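PDB 5EZM: 4-amino-4-deoxy-L-arabinose transferase or related glycosyltransferases of PMT family from Cupriavidus metallidurans, which probably transfers 4-amino-4-deoxy-L-arabinose from an undecaprenyl phosphate carrier to lipid A, as a zinc-containing membrane glycosyltransferase of the GT-C fold. Local coordinates for residues P90-V95 against L112-S117; R131-R136 against R322-A327; G166-V171 against A212-V217; M177-D182 against W228-R233; W307-A312 against G357-V362. All coordinates share one frame; numbering follows the deposited sequence.

Contact 1: residues P90-V95 against L112-S117; sequences PFHMWV and LAVALS. With MPG ([(Z)-octadec-9-enyl] (2R)-2,3-bis(oxidanyl)propanoate), chain H.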
# COMPACT_ATOMS: atom_id res chain seq x y z
N PRO A 90 6.40 -2.64 13.22
CA PRO A 90 5.95 -4.01 12.92
C PRO A 90 4.45 -4.27 12.79
O PRO A 90 4.08 -5.42 12.55
CB PRO A 90 6.50 -4.78 14.12
CG PRO A 90 6.30 -3.83 15.24
CD PRO A 90 6.55 -2.45 14.67
N PHE A 91 3.57 -3.27 12.95
CA PHE A 91 2.14 -3.57 13.04
C PHE A 91 1.63 -4.26 11.77
O PHE A 91 0.89 -5.24 11.84
CB PHE A 91 1.34 -2.31 13.33
CG PHE A 91 -0.15 -2.53 13.30
CD1 PHE A 91 -0.77 -3.26 14.30
CD2 PHE A 91 -0.93 -2.02 12.28
CE1 PHE A 91 -2.14 -3.48 14.29
CE2 PHE A 91 -2.30 -2.23 12.26
CZ PHE A 91 -2.90 -2.96 13.26
N HIS A 92 2.02 -3.74 10.61
CA HIS A 92 1.64 -4.39 9.35
C HIS A 92 2.06 -5.85 9.35
O HIS A 92 1.29 -6.73 8.94
CB HIS A 92 2.28 -3.64 8.17
CG HIS A 92 1.98 -4.24 6.84
ND1 HIS A 92 1.03 -3.72 5.98
CD2 HIS A 92 2.50 -5.32 6.20
CE1 HIS A 92 0.98 -4.45 4.88
NE2 HIS A 92 1.87 -5.43 4.99
N MET A 93 3.27 -6.13 9.84
CA MET A 93 3.74 -7.51 9.90
C MET A 93 2.95 -8.33 10.91
O MET A 93 2.64 -9.49 10.65
CB MET A 93 5.24 -7.55 10.22
CG MET A 93 6.11 -7.25 9.01
SD MET A 93 6.05 -5.53 8.47
CE MET A 93 7.24 -4.78 9.58
N TRP A 94 2.61 -7.74 12.06
CA TRP A 94 1.77 -8.43 13.03
C TRP A 94 0.46 -8.87 12.39
O TRP A 94 0.05 -10.04 12.51
CB TRP A 94 1.49 -7.52 14.22
CG TRP A 94 2.68 -7.28 15.09
CD1 TRP A 94 3.87 -7.95 15.05
CD2 TRP A 94 2.80 -6.29 16.12
NE1 TRP A 94 4.73 -7.44 16.00
CE2 TRP A 94 4.09 -6.42 16.67
CE3 TRP A 94 1.94 -5.31 16.63
CZ2 TRP A 94 4.55 -5.60 17.70
CZ3 TRP A 94 2.40 -4.50 17.66
CH2 TRP A 94 3.69 -4.65 18.18
N VAL A 95 -0.21 -7.96 11.68
CA VAL A 95 -1.48 -8.29 11.05
C VAL A 95 -1.28 -9.39 10.01
O VAL A 95 -2.01 -10.39 9.99
CB VAL A 95 -2.13 -7.04 10.43
CG1 VAL A 95 -3.43 -7.40 9.73
CG2 VAL A 95 -2.37 -5.99 11.51
N LEU A 112 -3.63 -9.10 2.94
CA LEU A 112 -4.84 -9.01 3.75
C LEU A 112 -4.87 -7.73 4.58
O LEU A 112 -5.93 -7.10 4.73
CB LEU A 112 -4.95 -10.24 4.64
CG LEU A 112 -6.35 -10.61 5.12
CD1 LEU A 112 -7.25 -10.90 3.93
CD2 LEU A 112 -6.29 -11.80 6.06
N ALA A 113 -3.71 -7.32 5.11
CA ALA A 113 -3.66 -6.12 5.94
C ALA A 113 -4.09 -4.89 5.16
O ALA A 113 -4.83 -4.04 5.68
CB ALA A 113 -2.25 -5.94 6.49
N VAL A 114 -3.66 -4.77 3.90
CA VAL A 114 -4.00 -3.58 3.13
C VAL A 114 -5.46 -3.61 2.69
O VAL A 114 -6.11 -2.56 2.62
CB VAL A 114 -3.04 -3.41 1.94
CG1 VAL A 114 -1.63 -3.17 2.44
CG2 VAL A 114 -3.08 -4.63 1.04
N ALA A 115 -6.01 -4.80 2.41
CA ALA A 115 -7.41 -4.88 2.03
C ALA A 115 -8.31 -4.50 3.20
O ALA A 115 -9.24 -3.70 3.05
CB ALA A 115 -7.75 -6.28 1.52
N LEU A 116 -8.03 -5.07 4.38
CA LEU A 116 -8.80 -4.70 5.56
C LEU A 116 -8.61 -3.22 5.90
O LEU A 116 -9.54 -2.57 6.37
CB LEU A 116 -8.41 -5.58 6.74
CG LEU A 116 -8.67 -7.08 6.57
CD1 LEU A 116 -8.29 -7.83 7.83
CD2 LEU A 116 -10.12 -7.35 6.19
N SER A 117 -7.41 -2.68 5.66
CA SER A 117 -7.21 -1.25 5.87
C SER A 117 -8.09 -0.43 4.94
O SER A 117 -8.67 0.57 5.35
CB SER A 117 -5.74 -0.89 5.67
OG SER A 117 -4.95 -1.41 6.72
C2 MPG H . -4.92 -8.49 14.05
C3 MPG H . -6.19 -7.78 13.60
C4 MPG H . -6.86 -8.41 12.39
C5 MPG H . -6.05 -9.55 11.75
C6 MPG H . -6.79 -10.22 10.58
C7 MPG H . -5.88 -11.16 9.76
C1 MPG H . -4.18 -7.74 15.16
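H92 and V95, one turn apart on helix 91-103, receive A113 from helix 112-133 in a buried, nearly perpendicular helix-helix crossing in the GT-C membrane domain. The two short helical segments approach to 9.7 Å between axes at 101°, and A113 CB is the atom that both H92 and V95 touch.

The aromatic part of the contact is a CH-pi interaction. A113 CB sits over one face of the imidazole, 4.2 Å from the centroid of the H92 ring and displaced toward its rim, while V114 CG1 lies in the ring plane and meets H92 CE1 at 3.8 Å. The histidine reaches out because CG is anti to the backbone N (chi1 179°). Its ring is oriented further by helix 160-178 and the residues before it, through a hydrogen bond between ND1 and T163 OG1 and a weak one between NE2 and N158 OD1.

The apolar part continues on V95, whose CG1 touches A113 CB at 3.7 Å and also borders a bound lipid chain, 3.9 Å from C5 of MPG. From the other helix, L112 CD2 and L116 CD1 meet C7 and C6 of that same chain, so both helices line one lipid groove.

Within helix 112-133 the A113 carbonyl oxygen takes two hydrogen bonds, S117 N and S117 OG arriving from opposite faces of the carbonyl plane, with S117 OG 2.8 Å from A113 O.

Contact 2: residues R131-R136 against R322-A327; sequences RWFGAR and RPALMA. With MPG ([(Z)-octadec-9-enyl] (2R)-2,3-bis(oxidanyl)propanoate), chain J.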
# COMPACT_ATOMS: atom_id res chain seq x y z
N ARG A 131 -22.38 10.86 10.43
CA ARG A 131 -22.59 11.62 11.65
C ARG A 131 -22.77 13.10 11.36
O ARG A 131 -23.72 13.73 11.83
CB ARG A 131 -21.43 11.39 12.61
CG ARG A 131 -21.54 12.13 13.93
CD ARG A 131 -22.71 11.62 14.75
NE ARG A 131 -22.57 11.97 16.16
CZ ARG A 131 -23.52 11.78 17.07
NH1 ARG A 131 -24.68 11.25 16.71
NH2 ARG A 131 -23.32 12.12 18.33
N TRP A 132 -21.85 13.68 10.58
CA TRP A 132 -21.86 15.13 10.38
C TRP A 132 -22.76 15.59 9.24
O TRP A 132 -23.34 16.68 9.33
CB TRP A 132 -20.44 15.64 10.13
CG TRP A 132 -19.62 15.79 11.37
CD1 TRP A 132 -18.68 14.92 11.84
CD2 TRP A 132 -19.66 16.88 12.29
NE1 TRP A 132 -18.14 15.40 13.00
CE2 TRP A 132 -18.72 16.60 13.30
CE3 TRP A 132 -20.40 18.06 12.37
CZ2 TRP A 132 -18.50 17.46 14.37
CZ3 TRP A 132 -20.18 18.92 13.43
CH2 TRP A 132 -19.24 18.61 14.42
N PHE A 133 -22.89 14.80 8.18
CA PHE A 133 -23.59 15.26 6.98
C PHE A 133 -24.77 14.40 6.56
O PHE A 133 -25.48 14.78 5.63
CB PHE A 133 -22.60 15.37 5.81
CG PHE A 133 -21.38 16.18 6.13
CD1 PHE A 133 -21.47 17.55 6.31
CD2 PHE A 133 -20.14 15.58 6.25
CE1 PHE A 133 -20.35 18.30 6.60
CE2 PHE A 133 -19.01 16.32 6.53
CZ PHE A 133 -19.12 17.69 6.71
N GLY A 134 -24.99 13.26 7.20
CA GLY A 134 -26.19 12.48 6.96
C GLY A 134 -25.92 11.23 6.14
O GLY A 134 -24.80 10.98 5.69
N ALA A 135 -26.99 10.47 5.94
CA ALA A 135 -26.87 9.16 5.30
C ALA A 135 -26.49 9.29 3.83
O ALA A 135 -25.60 8.57 3.35
CB ALA A 135 -28.17 8.38 5.46
N ARG A 136 -27.16 10.18 3.09
CA ARG A 136 -26.91 10.29 1.66
C ARG A 136 -25.46 10.68 1.38
O ARG A 136 -24.77 10.05 0.57
CB ARG A 136 -27.88 11.30 1.04
CG ARG A 136 -28.01 11.21 -0.48
CD ARG A 136 -29.04 12.20 -1.01
NE ARG A 136 -28.56 12.92 -2.18
CZ ARG A 136 -28.90 12.65 -3.44
NH1 ARG A 136 -29.75 11.66 -3.70
NH2 ARG A 136 -28.40 13.36 -4.43
N ARG A 322 -15.80 22.73 12.67
CA ARG A 322 -16.07 22.66 11.24
C ARG A 322 -15.45 21.40 10.65
O ARG A 322 -14.24 21.37 10.39
CB ARG A 322 -15.52 23.91 10.53
N PRO A 323 -16.23 20.34 10.41
CA PRO A 323 -15.64 19.06 9.98
C PRO A 323 -15.03 19.09 8.59
O PRO A 323 -13.90 18.64 8.40
CB PRO A 323 -16.82 18.09 10.06
CG PRO A 323 -18.03 18.95 9.90
CD PRO A 323 -17.69 20.25 10.56
N ALA A 324 -15.78 19.59 7.60
CA ALA A 324 -15.27 19.64 6.24
C ALA A 324 -13.97 20.43 6.16
O ALA A 324 -13.05 20.05 5.43
CB ALA A 324 -16.33 20.25 5.31
N LEU A 325 -13.88 21.53 6.91
CA LEU A 325 -12.63 22.28 6.98
C LEU A 325 -11.51 21.42 7.57
O LEU A 325 -10.35 21.53 7.15
CB LEU A 325 -12.82 23.55 7.80
CG LEU A 325 -11.58 24.40 8.11
CD1 LEU A 325 -10.95 24.94 6.84
CD2 LEU A 325 -11.94 25.53 9.06
N MET A 326 -11.85 20.56 8.54
CA MET A 326 -10.83 19.68 9.12
C MET A 326 -10.33 18.67 8.09
O MET A 326 -9.13 18.39 8.02
CB MET A 326 -11.39 18.97 10.35
CG MET A 326 -10.41 18.00 10.99
SD MET A 326 -9.03 18.84 11.79
CE MET A 326 -9.86 19.62 13.17
N ALA A 327 -11.24 18.11 7.29
CA ALA A 327 -10.82 17.18 6.24
C ALA A 327 -9.98 17.89 5.19
O ALA A 327 -8.97 17.34 4.72
CB ALA A 327 -12.04 16.52 5.60
C2 MPG J . -20.30 2.08 8.51
C3 MPG J . -21.25 3.26 8.52
C4 MPG J . -22.26 3.19 7.38
C5 MPG J . -23.16 4.44 7.32
C6 MPG J . -24.16 4.37 6.15
C7 MPG J . -24.96 5.67 5.97
C8 MPG J . -25.94 5.59 4.78
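W132 lays one face of its indole over the ring of P323. In this CH-pi contact P323 CB stands 3.8 Å from the centroid of the five-membered ring of W132, 11° off its normal, while P323 CG lies over the rim of the indole beside the CD2-CE3 bond, 3.5 Å from W132 CE3. Outside the two segments, W132 NE1 donates a hydrogen bond to L176 O, which fixes how the indole is turned.

The remaining contacts come from F133. Its CZ meets P323 CG at 3.6 Å and A324 CB at 4.0 Å, and the backbone A324 N lies at the ring edge, in plane. W132 CB covers the centre of one face of the F133 ring, and both aromatics touch P323 CG.

G134, with positive phi (106°), lies in the break between two helices and is the N-cap of the second, where A135 touches a bound MPG chain and R136 forms a salt bridge with D365. On the other segment, R322 is the N-cap and P323 the first residue of helix 323-339: a helix-opening proline packed on aromatic side chains at the turn between two transmembrane helices.

Contact 3: residues G166-V171 against A212-V217; sequences GVMSCV and ALPGLV. With DSL (mono-trans, octa-cis decaprenyl-phosphate), chain C.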
# COMPACT_ATOMS: atom_id res chain seq x y z
N GLY A 166 -5.28 3.56 6.48
CA GLY A 166 -6.49 3.13 7.16
C GLY A 166 -6.50 3.51 8.62
O GLY A 166 -7.52 4.00 9.14
N VAL A 167 -5.37 3.31 9.31
CA VAL A 167 -5.34 3.67 10.72
C VAL A 167 -5.40 5.19 10.90
O VAL A 167 -6.05 5.69 11.82
CB VAL A 167 -4.11 3.05 11.41
CG1 VAL A 167 -4.23 1.54 11.42
CG2 VAL A 167 -2.84 3.47 10.72
N MET A 168 -4.75 5.94 10.01
CA MET A 168 -4.85 7.39 10.09
C MET A 168 -6.24 7.88 9.70
O MET A 168 -6.72 8.89 10.24
CB MET A 168 -3.78 8.05 9.21
CG MET A 168 -2.38 7.94 9.79
SD MET A 168 -1.18 9.01 8.96
CE MET A 168 -1.84 10.63 9.37
N SER A 169 -6.91 7.17 8.79
CA SER A 169 -8.32 7.46 8.54
C SER A 169 -9.15 7.22 9.79
O SER A 169 -10.16 7.90 10.00
CB SER A 169 -8.84 6.61 7.38
OG SER A 169 -9.06 5.27 7.79
N CYS A 170 -8.74 6.26 10.63
CA CYS A 170 -9.38 6.13 11.94
C CYS A 170 -9.05 7.32 12.83
O CYS A 170 -9.90 7.74 13.63
CB CYS A 170 -8.96 4.82 12.60
SG CYS A 170 -9.82 3.37 11.96
N VAL A 171 -7.84 7.87 12.73
CA VAL A 171 -7.51 9.07 13.50
C VAL A 171 -8.46 10.20 13.13
O VAL A 171 -9.10 10.81 14.01
CB VAL A 171 -6.04 9.48 13.27
CG1 VAL A 171 -5.71 10.72 14.08
CG2 VAL A 171 -5.10 8.34 13.62
N ALA A 212 2.89 13.03 13.87
CA ALA A 212 3.36 14.32 13.38
C ALA A 212 2.36 14.95 12.43
O ALA A 212 2.02 16.13 12.56
CB ALA A 212 4.72 14.16 12.71
N LEU A 213 1.86 14.18 11.47
CA LEU A 213 0.87 14.70 10.53
C LEU A 213 -0.42 15.13 11.21
O LEU A 213 -0.91 16.24 10.92
CB LEU A 213 0.61 13.68 9.42
CG LEU A 213 1.67 13.67 8.32
CD1 LEU A 213 1.32 12.64 7.26
CD2 LEU A 213 1.78 15.05 7.72
N PRO A 214 -1.03 14.33 12.10
CA PRO A 214 -2.23 14.84 12.80
C PRO A 214 -1.98 16.14 13.53
O PRO A 214 -2.68 17.14 13.28
CB PRO A 214 -2.59 13.69 13.75
CG PRO A 214 -2.06 12.49 13.09
CD PRO A 214 -0.77 12.92 12.45
N GLY A 215 -0.98 16.17 14.41
CA GLY A 215 -0.67 17.40 15.14
C GLY A 215 -0.49 18.59 14.23
O GLY A 215 -1.05 19.66 14.46
N LEU A 216 0.29 18.41 13.16
CA LEU A 216 0.39 19.43 12.12
C LEU A 216 -1.00 19.86 11.66
O LEU A 216 -1.40 21.02 11.84
CB LEU A 216 1.21 18.89 10.94
CG LEU A 216 1.24 19.76 9.68
CD1 LEU A 216 1.97 21.07 9.94
CD2 LEU A 216 1.89 19.00 8.52
N VAL A 217 -1.77 18.91 11.11
CA VAL A 217 -3.14 19.20 10.69
C VAL A 217 -3.94 19.83 11.82
O VAL A 217 -4.82 20.67 11.59
CB VAL A 217 -3.82 17.91 10.17
CG1 VAL A 217 -5.28 18.17 9.83
CG2 VAL A 217 -3.07 17.39 8.95
C21 DSL C . -6.63 16.38 12.58
C22 DSL C . -6.67 15.33 13.67
C23 DSL C . -7.35 13.99 13.41
C24 DSL C . -6.10 15.58 14.86
C25 DSL C . -6.13 14.51 15.98
C26 DSL C . -4.71 14.43 16.62
C27 DSL C . -4.81 14.70 18.16
C28 DSL C . -6.13 14.39 18.91
C29 DSL C . -3.75 15.18 18.83
C30 DSL C . -2.43 15.48 18.07
C31 DSL C . -1.64 16.62 18.80
C32 DSL C . -0.16 16.16 19.08
C33 DSL C . 0.15 15.25 20.28
C34 DSL C . 0.84 16.57 18.26
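The carbonyl oxygen of L213, a residue that meets M168 across the interface, accepts V217 N at 2.8 Å and carries helix 209-224 past its proline kink. P214 has no N-H to give to the preceding turn, and the helix bends there inside the GT-C membrane bundle. Helix 160-178 runs alongside, the local axes 11.3 Å apart and inclined by 32°.

Only apolar groups meet across this interface. Bent at chi3 (64°), the M168 side chain crosses those of L213 and P214 at about a right angle, its CE reaching L213 CB at 3.9 Å and P214 CD at 4.0 Å. One turn later, V171 CG1 faces P214 CG at the longer distance of 4.2 Å. W330 of helix 323-339 also packs on M168.

The bound decaprenyl-phosphate borders this joint directly: V171 CG1 lies 3.7 Å from its C23. P214 CB touches C26 of the isoprenoid at 3.6 Å, and V217 CG1 approaches C21. At G215, where a side chain would probably collide with the lipid, the backbone CA itself comes 3.6 Å from C34.

Contact 4: residues M177-D182 against W228-R233; sequences MGQHPD and WGLWRR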
# COMPACT_ATOMS: atom_id res chain seq x y z
N MET A 177 -15.83 12.27 14.98
CA MET A 177 -16.92 11.73 15.80
C MET A 177 -16.89 12.33 17.20
O MET A 177 -17.94 12.62 17.78
CB MET A 177 -16.82 10.21 15.87
CG MET A 177 -17.02 9.48 14.55
SD MET A 177 -18.70 9.62 13.90
CE MET A 177 -19.66 8.90 15.23
N GLY A 178 -15.69 12.51 17.76
CA GLY A 178 -15.58 13.02 19.12
C GLY A 178 -15.89 14.49 19.27
O GLY A 178 -16.15 14.95 20.38
N GLN A 179 -15.87 15.25 18.17
CA GLN A 179 -16.12 16.68 18.22
C GLN A 179 -17.54 17.04 17.78
O GLN A 179 -17.81 18.22 17.53
CB GLN A 179 -15.10 17.42 17.36
CG GLN A 179 -13.67 17.25 17.84
CD GLN A 179 -13.49 17.67 19.29
OE1 GLN A 179 -14.02 18.70 19.72
NE2 GLN A 179 -12.75 16.88 20.04
N HIS A 180 -18.44 16.07 17.69
CA HIS A 180 -19.82 16.39 17.37
C HIS A 180 -20.53 16.90 18.62
O HIS A 180 -20.44 16.26 19.68
CB HIS A 180 -20.55 15.17 16.81
CG HIS A 180 -21.83 15.51 16.11
ND1 HIS A 180 -23.02 15.69 16.78
CD2 HIS A 180 -22.11 15.69 14.80
CE1 HIS A 180 -23.98 15.97 15.91
NE2 HIS A 180 -23.45 15.98 14.70
N PRO A 181 -21.23 18.03 18.55
CA PRO A 181 -21.88 18.57 19.76
C PRO A 181 -22.93 17.64 20.34
O PRO A 181 -23.04 17.55 21.57
CB PRO A 181 -22.50 19.89 19.27
CG PRO A 181 -21.73 20.24 18.04
CD PRO A 181 -21.37 18.94 17.39
N ASP A 182 -23.69 16.94 19.50
CA ASP A 182 -24.75 16.05 19.98
C ASP A 182 -24.22 14.76 20.63
O ASP A 182 -25.02 13.84 20.84
CB ASP A 182 -25.70 15.71 18.83
CG ASP A 182 -26.45 16.92 18.31
OD1 ASP A 182 -26.77 17.81 19.12
OD2 ASP A 182 -26.72 16.98 17.09
N TRP A 228 -8.87 27.83 20.15
CA TRP A 228 -7.89 27.21 21.03
C TRP A 228 -8.53 26.20 21.97
O TRP A 228 -7.90 25.20 22.32
CB TRP A 228 -7.15 28.29 21.83
CG TRP A 228 -6.69 29.45 21.00
CD1 TRP A 228 -7.41 30.55 20.65
CD2 TRP A 228 -5.40 29.62 20.40
NE1 TRP A 228 -6.65 31.40 19.88
CE2 TRP A 228 -5.41 30.84 19.71
CE3 TRP A 228 -4.23 28.85 20.39
CZ2 TRP A 228 -4.31 31.32 19.01
CZ3 TRP A 228 -3.13 29.32 19.69
CH2 TRP A 228 -3.18 30.55 19.02
N GLY A 229 -9.77 26.45 22.39
CA GLY A 229 -10.45 25.54 23.30
C GLY A 229 -10.58 24.12 22.79
O GLY A 229 -10.86 23.22 23.58
N LEU A 230 -10.37 23.91 21.49
CA LEU A 230 -10.36 22.56 20.95
C LEU A 230 -9.31 21.69 21.62
O LEU A 230 -9.50 20.47 21.74
CB LEU A 230 -10.13 22.60 19.44
CG LEU A 230 -10.04 21.27 18.70
CD1 LEU A 230 -11.29 20.43 18.93
CD2 LEU A 230 -9.81 21.49 17.22
N TRP A 231 -8.21 22.29 22.08
CA TRP A 231 -7.19 21.51 22.77
C TRP A 231 -7.67 20.97 24.11
O TRP A 231 -7.04 20.07 24.66
CB TRP A 231 -5.93 22.35 22.95
CG TRP A 231 -5.27 22.71 21.65
CD1 TRP A 231 -5.59 23.77 20.84
CD2 TRP A 231 -4.20 22.02 21.00
NE1 TRP A 231 -4.78 23.78 19.73
CE2 TRP A 231 -3.92 22.71 19.80
CE3 TRP A 231 -3.46 20.88 21.31
CZ2 TRP A 231 -2.92 22.30 18.92
CZ3 TRP A 231 -2.46 20.47 20.43
CH2 TRP A 231 -2.21 21.18 19.26
N ARG A 232 -8.78 21.49 24.63
CA ARG A 232 -9.37 20.93 25.84
C ARG A 232 -10.22 19.70 25.55
O ARG A 232 -10.29 18.79 26.38
CB ARG A 232 -10.22 21.99 26.55
N ARG A 233 -10.86 19.65 24.37
CA ARG A 233 -11.68 18.51 23.99
C ARG A 233 -10.87 17.28 23.63
O ARG A 233 -11.46 16.20 23.49
CB ARG A 233 -12.58 18.87 22.80
CG ARG A 233 -13.71 19.84 23.10
CD ARG A 233 -13.36 21.26 22.70
NE ARG A 233 -14.52 21.97 22.17
CZ ARG A 233 -14.59 23.29 22.02
NH1 ARG A 233 -13.56 24.05 22.36
NH2 ARG A 233 -15.69 23.85 21.54
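The Q179 amide plane is turned 61° from the R233 guanidinium, with OE1 oblique to it, and the touching is with R233 CB; G229 CA lies at the in-plane edge of the guanidinium. The neighbouring H180 imidazole has P181 CD on one face and D182 CA at its edge. D182 N donates to H180 ND1 at 3.1 Å, 26° out of the ring plane, a bond within the turn after helix 160-178.

The amide is delivered by a bend at chi2 (-56°). R233 CB then stands equally far, 3.4 Å, from Q179 OE1 and Q179 NE2, and L230 CD1 comes 3.3 Å from Q179 OE1. R188 and M192 of helix 185-206 also pack on this glutamine, and Y221 on L230. Shortening Q179 to an alanine is likely to leave L230 CD1 and R233 CB facing a gap, with the arginine chain freer to turn.

No hydrogen bond links the segments: a polar amide rests on aliphatic carbon, so the connection between these two peripheral turns relies on shape and van der Waals contact rather than on paired charges.

Contact 5: residues W307-A312 against G357-V362; sequences WTAMRA and GILAGV. With MPG ([(Z)-octadec-9-enyl] (2R)-2,3-bis(oxidanyl)propanoate), chain B; MPG ([(Z)-octadec-9-enyl] (2R)-2,3-bis(oxidanyl)propanoate), chain Z.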
# COMPACT_ATOMS: atom_id res chain seq x y z
N TRP A 307 -13.27 22.13 -2.65
CA TRP A 307 -12.89 23.36 -1.97
C TRP A 307 -14.11 24.08 -1.42
O TRP A 307 -14.18 24.39 -0.23
CB TRP A 307 -12.11 24.26 -2.93
CG TRP A 307 -11.73 25.59 -2.36
CD1 TRP A 307 -12.40 26.77 -2.52
CD2 TRP A 307 -10.59 25.89 -1.55
NE1 TRP A 307 -11.75 27.78 -1.85
CE2 TRP A 307 -10.64 27.26 -1.25
CE3 TRP A 307 -9.54 25.12 -1.04
CZ2 TRP A 307 -9.67 27.89 -0.46
CZ3 TRP A 307 -8.58 25.75 -0.27
CH2 TRP A 307 -8.65 27.12 0.02
N THR A 308 -15.12 24.30 -2.27
CA THR A 308 -16.34 24.99 -1.87
C THR A 308 -17.13 24.14 -0.87
O THR A 308 -18.24 24.50 -0.46
CB THR A 308 -17.22 25.31 -3.08
OG1 THR A 308 -17.67 24.10 -3.69
CG2 THR A 308 -16.44 26.13 -4.10
N ALA A 309 -16.55 23.00 -0.48
CA ALA A 309 -17.15 22.16 0.54
C ALA A 309 -16.61 22.46 1.93
O ALA A 309 -17.33 22.30 2.92
CB ALA A 309 -16.91 20.69 0.20
N MET A 310 -15.36 22.91 2.04
CA MET A 310 -14.76 23.23 3.33
C MET A 310 -14.85 24.71 3.69
O MET A 310 -15.12 25.05 4.84
CB MET A 310 -13.29 22.78 3.37
CG MET A 310 -12.48 23.18 2.16
SD MET A 310 -10.73 22.76 2.31
CE MET A 310 -10.17 23.98 3.49
N ARG A 311 -14.63 25.60 2.71
CA ARG A 311 -14.80 27.03 2.95
C ARG A 311 -16.23 27.41 3.27
O ARG A 311 -16.47 28.51 3.78
CB ARG A 311 -14.31 27.82 1.73
N ALA A 312 -17.20 26.53 3.01
CA ALA A 312 -18.60 26.80 3.30
C ALA A 312 -19.14 25.81 4.33
O ALA A 312 -18.40 25.00 4.88
CB ALA A 312 -19.43 26.75 2.03
N GLY A 357 -12.44 11.75 0.27
CA GLY A 357 -13.70 11.02 0.23
C GLY A 357 -14.81 11.75 0.95
O GLY A 357 -15.87 12.03 0.37
N ILE A 358 -14.56 12.13 2.21
CA ILE A 358 -15.55 12.89 2.97
C ILE A 358 -15.99 14.11 2.17
O ILE A 358 -17.18 14.33 1.94
CB ILE A 358 -14.98 13.30 4.34
CG1 ILE A 358 -14.59 12.06 5.15
CG2 ILE A 358 -15.98 14.16 5.10
CD1 ILE A 358 -14.05 12.39 6.52
N LEU A 359 -15.02 14.90 1.69
CA LEU A 359 -15.35 16.07 0.89
C LEU A 359 -16.19 15.68 -0.32
O LEU A 359 -17.25 16.27 -0.57
CB LEU A 359 -14.08 16.80 0.47
CG LEU A 359 -13.29 17.46 1.60
CD1 LEU A 359 -12.15 18.31 1.06
CD2 LEU A 359 -14.22 18.29 2.47
N ALA A 360 -15.75 14.64 -1.04
CA ALA A 360 -16.54 14.17 -2.17
C ALA A 360 -17.96 13.87 -1.74
O ALA A 360 -18.93 14.32 -2.38
CB ALA A 360 -15.88 12.93 -2.78
N GLY A 361 -18.11 13.18 -0.61
CA GLY A 361 -19.42 12.83 -0.11
C GLY A 361 -20.34 14.02 0.02
O GLY A 361 -21.54 13.94 -0.29
N VAL A 362 -19.81 15.16 0.45
CA VAL A 362 -20.69 16.31 0.59
C VAL A 362 -20.87 17.00 -0.76
O VAL A 362 -21.98 17.46 -1.08
CB VAL A 362 -20.19 17.28 1.68
CG1 VAL A 362 -19.91 16.52 2.96
CG2 VAL A 362 -18.96 18.04 1.24
C2 MPG B . -13.82 28.07 -6.44
C3 MPG B . -12.80 26.95 -6.35
C4 MPG B . -11.47 27.44 -5.78
C5 MPG B . -10.38 26.36 -5.76
C6 MPG B . -9.08 26.88 -5.12
C1 MPG B . -15.08 27.66 -7.19
C2 MPG Z . 1.27 24.38 5.31
C3 MPG Z . -0.20 24.02 5.41
C4 MPG Z . -1.08 24.95 4.59
C5 MPG Z . -2.58 24.76 4.90
C6 MPG Z . -3.49 25.68 4.07
C7 MPG Z . -4.97 25.51 4.47
C8 MPG Z . -5.92 26.47 3.71
C9 MPG Z . -7.31 26.56 4.39
C10 MPG Z . -8.31 27.46 3.61
C11 MPG Z . -9.54 27.86 4.45
C12 MPG Z . -10.80 28.19 3.58
C1 MPG Z . 2.17 23.44 6.11
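The end of helix 303-310 packs against transmembrane helix 352-365 through A309, L359 and V362. A309 CB points into the other helix, meeting V362 CG2 at 3.5 Å and, more loosely, L359 CD2 at 4.3 Å; the A309 methyl thus makes the close side-chain contacts between the two segments. W307 O accepts both M310 N and R311 N.

W307 itself faces the other way. With CG anti to the backbone N (chi1 177°), its indole is turned from helix 352-365 toward two bound MPG chains. One lies over a ring face, its C4 3.5 Å from W307 CD1. C10 of the second meets W307 CH2 obliquely at 3.6 Å and touches M310 CE at 3.9 Å, while I332 of helix 323-339 also packs on the indole. A serine in place of W307 is likely to deprive the first chain of the flat surface it lies on and leave the second without its aromatic neighbour.

Alanine toward helix 352-365 and tryptophan toward the lipid hydrocarbon chains make this a lipid-facing helix end of a transmembrane bundle.

How the contacts relate
All five contacts lie in the helical membrane domain. Between centres, contact 1 is 28 to 30 Å from contacts 2, 4 and 5 but 17 Å from contact 3; it shares helix 112-133 with contact 2, one near each end. Contacts 2 and 5, 8 Å apart between centres, form one packed cluster: F133 touches V362, A324 meets A309, and helices 303-310, 323-339 and 352-365 are consecutive. Contacts 3 and 4 share helix 160-178 and fall in sequence between the two halves of contact 2, whose segments are 186 residues apart. W132 packs on Q179 and H180, and M326 on V217, linking contact 2 to both. The decaprenyl-phosphate pocket draws on contacts 2 and 3.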